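Local structure of alpha-fucosidase GH29 (Fusarium graminearum, 4PSR) at residues D226-D230 / P241-D245. The protein hydrolyses alpha-L-fucosidic linkages as a GH29 glycoside hydrolase with a TIM-barrel catalytic domain, probably releasing fucose from the carbohydrate of glycoproteins. Coordinates in Å, arbitrary orientation, origin at the centre of the assembly. Numbering follows the deposited sequence.
Sequences DFSLD and PCAVD. With FUL (beta-L-fucopyranose), chain M; MAN (alpha-D-mannopyranose), chain D.
Both segments are irregular and belong to one loop, which joins barrel strand 222-225 to helix 246-263. They meet in a single beta bridge, Asp230 opposite Ala243 with CA atoms 4.2 Å apart, and one backbone hydrogen bond, Val244 N to Leu229 O (2.8 Å, 173°). Ser228 (76/22) and Cys242 (55/50), both at positive phi, precede the bridged residues; CA-H...O contacts from Ala243 CA reach Ser228 O (3.1 Å) and Leu229 O (3.4 Å). Cys242 SG, disulfide-bonded to Cys235, sits at the edge of the Phe227 ring, 5.5 Å from its centroid and 76° off the normal. Leu229 CD2 meets Val244 CG2 at 4.2 Å, and Trp207 of helix 200-218 touches both side chains. Asp226 OD1 accepts hydrogen bonds from Phe227 N (2.7 Å) and fucose O1 (2.7 Å) and forms a salt bridge with Lys272. Asp230 (chi1 t) accepts them from mannose O4 on OD1 (2.7 Å) and O3 on OD2 (2.6 Å); one water donates to Asp230 OD1 and Pro241 O and bonds mannose O6. This fourth beta-alpha loop thus carries Asp226 into the fucose site, as TIM-barrel active-site loops do, while Asp230, beyond the sulfur-aromatic and apolar packing, binds glycan mannose where the bridge joins the loop's two arms.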
ATOM      1  N   ASP A 226      -4.999  10.506  -3.367  1.00 12.43           N
ATOM      2  CA  ASP A 226      -3.902  11.207  -2.727  1.00 10.35           C
ATOM      3  C   ASP A 226      -4.431  12.240  -1.717  1.00 11.89           C
ATOM      4  O   ASP A 226      -5.622  12.381  -1.547  1.00 11.43           O
ATOM      5  CB  ASP A 226      -2.999  11.872  -3.786  1.00 10.38           C
ATOM      6  CG  ASP A 226      -1.546  11.930  -3.376  1.00 12.51           C
ATOM      7  OD1 ASP A 226      -1.263  11.741  -2.155  1.00 14.30           O
ATOM      8  OD2 ASP A 226      -0.693  12.166  -4.235  1.00 12.73           O
ATOM      9  N   PHE A 227      -3.486  12.922  -1.082  1.00 12.70           N
ATOM     10  CA  PHE A 227      -3.743  13.851   0.027  1.00 10.08           C
ATOM     11  C   PHE A 227      -4.480  15.107  -0.424  1.00 12.71           C
ATOM     12  O   PHE A 227      -4.782  15.280  -1.607  1.00 13.45           O
ATOM     13  CB  PHE A 227      -2.421  14.229   0.714  1.00 11.85           C
ATOM     14  CG  PHE A 227      -1.630  15.284   0.005  1.00 12.56           C
ATOM     15  CD1 PHE A 227      -1.586  16.575   0.490  1.00 15.01           C
ATOM     16  CD2 PHE A 227      -0.921  15.008  -1.153  1.00 17.75           C
ATOM     17  CE1 PHE A 227      -0.860  17.575  -0.163  1.00 14.98           C
ATOM     18  CE2 PHE A 227      -0.191  16.006  -1.801  1.00 18.57           C
ATOM     19  CZ  PHE A 227      -0.163  17.297  -1.297  1.00 16.41           C
ATOM     20  N   SER A 228      -4.742  15.996   0.535  1.00 11.74           N
ATOM     21  CA  SER A 228      -5.515  17.243   0.345  1.00 11.96           C
ATOM     22  C   SER A 228      -7.009  16.951   0.243  1.00 11.78           C
ATOM     23  O   SER A 228      -7.770  17.783  -0.276  1.00 11.41           O
ATOM     24  CB  SER A 228      -5.009  18.092  -0.819  1.00 11.52           C
ATOM     25  OG  SER A 228      -5.572  19.405  -0.713  1.00 13.74           O
ATOM     26  N   LEU A 229      -7.458  15.811   0.770  1.00 11.34           N
ATOM     27  CA  LEU A 229      -8.873  15.571   0.974  1.00 12.35           C
ATOM     28  C   LEU A 229      -9.357  16.378   2.208  1.00 13.15           C
ATOM     29  O   LEU A 229     -10.399  17.057   2.150  1.00 13.65           O
ATOM     30  CB  LEU A 229      -9.185  14.062   1.126  1.00 12.42           C
ATOM     31  CG  LEU A 229      -8.750  13.178  -0.068  1.00 12.52           C
ATOM     32  CD1 LEU A 229      -9.159  11.769   0.218  1.00 13.23           C
ATOM     33  CD2 LEU A 229      -9.362  13.660  -1.381  1.00 11.75           C
ATOM     34  N   ASP A 230      -8.609  16.261   3.306  1.00 12.67           N
ATOM     35  CA  ASP A 230      -8.753  17.154   4.488  1.00 11.91           C
ATOM     36  C   ASP A 230      -7.468  17.001   5.276  1.00 11.03           C
ATOM     37  O   ASP A 230      -7.429  16.271   6.286  1.00 14.69           O
ATOM     38  CB  ASP A 230      -9.992  16.815   5.328  1.00 13.80           C
ATOM     39  CG  ASP A 230     -10.236  17.807   6.482  1.00 13.89           C
ATOM     40  OD1 ASP A 230      -9.556  18.866   6.472  1.00 16.13           O
ATOM     41  OD2 ASP A 230     -11.105  17.479   7.348  1.00 14.71           O
ATOM     42  N   PRO A 241      -7.286  25.596   2.616  1.00 16.55           N
ATOM     43  CA  PRO A 241      -7.622  24.551   3.578  1.00 17.34           C
ATOM     44  C   PRO A 241      -6.947  23.205   3.312  1.00 14.36           C
ATOM     45  O   PRO A 241      -7.033  22.345   4.183  1.00 14.85           O
ATOM     46  CB  PRO A 241      -9.135  24.413   3.431  1.00 18.87           C
ATOM     47  CG  PRO A 241      -9.414  24.794   2.044  1.00 18.47           C
ATOM     48  CD  PRO A 241      -8.407  25.869   1.699  1.00 20.32           C
ATOM     49  N   CYS A 242      -6.314  23.034   2.154  1.00 14.61           N
ATOM     50  CA  CYS A 242      -5.659  21.752   1.837  1.00 13.39           C
ATOM     51  C   CYS A 242      -6.705  20.651   1.975  1.00 13.99           C
ATOM     52  O   CYS A 242      -6.513  19.640   2.668  1.00 13.50           O
ATOM     53  CB  CYS A 242      -4.447  21.515   2.769  1.00 12.06           C
ATOM     54  SG  CYS A 242      -3.205  20.368   2.126  1.00 15.91           S
ATOM     55  N   ALA A 243      -7.847  20.886   1.327  1.00 13.42           N
ATOM     56  CA  ALA A 243      -9.015  20.057   1.487  1.00 10.74           C
ATOM     57  C   ALA A 243      -9.954  20.124   0.303  1.00 12.73           C
ATOM     58  O   ALA A 243      -9.917  21.079  -0.477  1.00 14.96           O
ATOM     59  CB  ALA A 243      -9.801  20.489   2.777  1.00 14.31           C
ATOM     60  N   VAL A 244     -10.818  19.122   0.242  1.00 11.35           N
ATOM     61  CA  VAL A 244     -11.984  19.061  -0.638  1.00 13.20           C
ATOM     62  C   VAL A 244     -13.234  19.280   0.212  1.00 13.63           C
ATOM     63  O   VAL A 244     -13.338  18.803   1.333  1.00 13.43           O
ATOM     64  CB  VAL A 244     -12.074  17.678  -1.384  1.00 12.09           C
ATOM     65  CG1 VAL A 244     -13.365  17.568  -2.190  1.00 14.55           C
ATOM     66  CG2 VAL A 244     -10.850  17.456  -2.261  1.00 14.24           C
ATOM     67  N   ASP A 245     -14.182  20.032  -0.318  1.00 13.22           N
ATOM     68  CA  ASP A 245     -15.439  20.204   0.380  1.00 13.84           C
ATOM     69  C   ASP A 245     -16.006  18.880   0.936  1.00 13.05           C
ATOM     70  O   ASP A 245     -16.096  17.855   0.227  1.00 12.23           O
ATOM     71  CB  ASP A 245     -16.437  20.851  -0.566  1.00 14.61           C
ATOM     72  CG  ASP A 245     -17.768  21.055   0.079  1.00 23.92           C
ATOM     73  OD1 ASP A 245     -17.855  21.979   0.916  1.00 25.20           O
ATOM     74  OD2 ASP A 245     -18.686  20.270  -0.228  1.00 22.86           O
TER
HETATM   75  C1  FUL M 622       2.386  11.784  -3.130  1.00 13.49           C
HETATM   76  C2  FUL M 622       2.400  12.578  -4.421  1.00 16.14           C
HETATM   77  O2  FUL M 622       2.582  13.984  -4.194  1.00 13.61           O
HETATM   78  C3  FUL M 622       3.534  12.019  -5.239  1.00 13.34           C
HETATM   79  O3  FUL M 622       3.652  12.769  -6.428  1.00 12.57           O
HETATM   80  C4  FUL M 622       3.217  10.573  -5.522  1.00 13.81           C
HETATM   81  O4  FUL M 622       2.046  10.495  -6.328  1.00 13.00           O
HETATM   82  C5  FUL M 622       3.025   9.833  -4.204  1.00 14.89           C
HETATM   83  C6  FUL M 622       2.624   8.385  -4.393  1.00 15.82           C
HETATM   84  O5  FUL M 622       2.037  10.443  -3.377  1.00 13.26           O
HETATM   85  O1  FUL M 622       1.399  12.321  -2.289  1.00 15.10           O
HETATM   86  C1  MAN D   4     -12.444  22.176  10.918  0.51 14.63           C
HETATM   87  C2  MAN D   4     -12.994  21.254   9.847  0.51 15.02           C
HETATM   88  C3  MAN D   4     -11.920  20.277   9.378  0.51 15.62           C
HETATM   89  C4  MAN D   4     -10.610  20.976   9.036  0.51 16.85           C
HETATM   90  C5  MAN D   4     -10.205  21.965  10.137  0.51 16.53           C
HETATM   91  C6  MAN D   4      -9.008  22.868   9.771  0.51 25.65           C
HETATM   92  O2  MAN D   4     -13.367  21.996   8.694  0.49 18.19           O
HETATM   93  O3  MAN D   4     -12.387  19.549   8.272  0.51 16.95           O
HETATM   94  O4  MAN D   4      -9.590  19.992   8.941  0.51 18.95           O
HETATM   95  O5  MAN D   4     -11.312  22.834  10.431  0.51 15.42           O
HETATM   96  O6  MAN D   4      -9.225  23.431   8.476  0.51 31.81           O
HETATM   97  O   HOH W   1      -8.985  21.823   6.101  1.00 25.62           O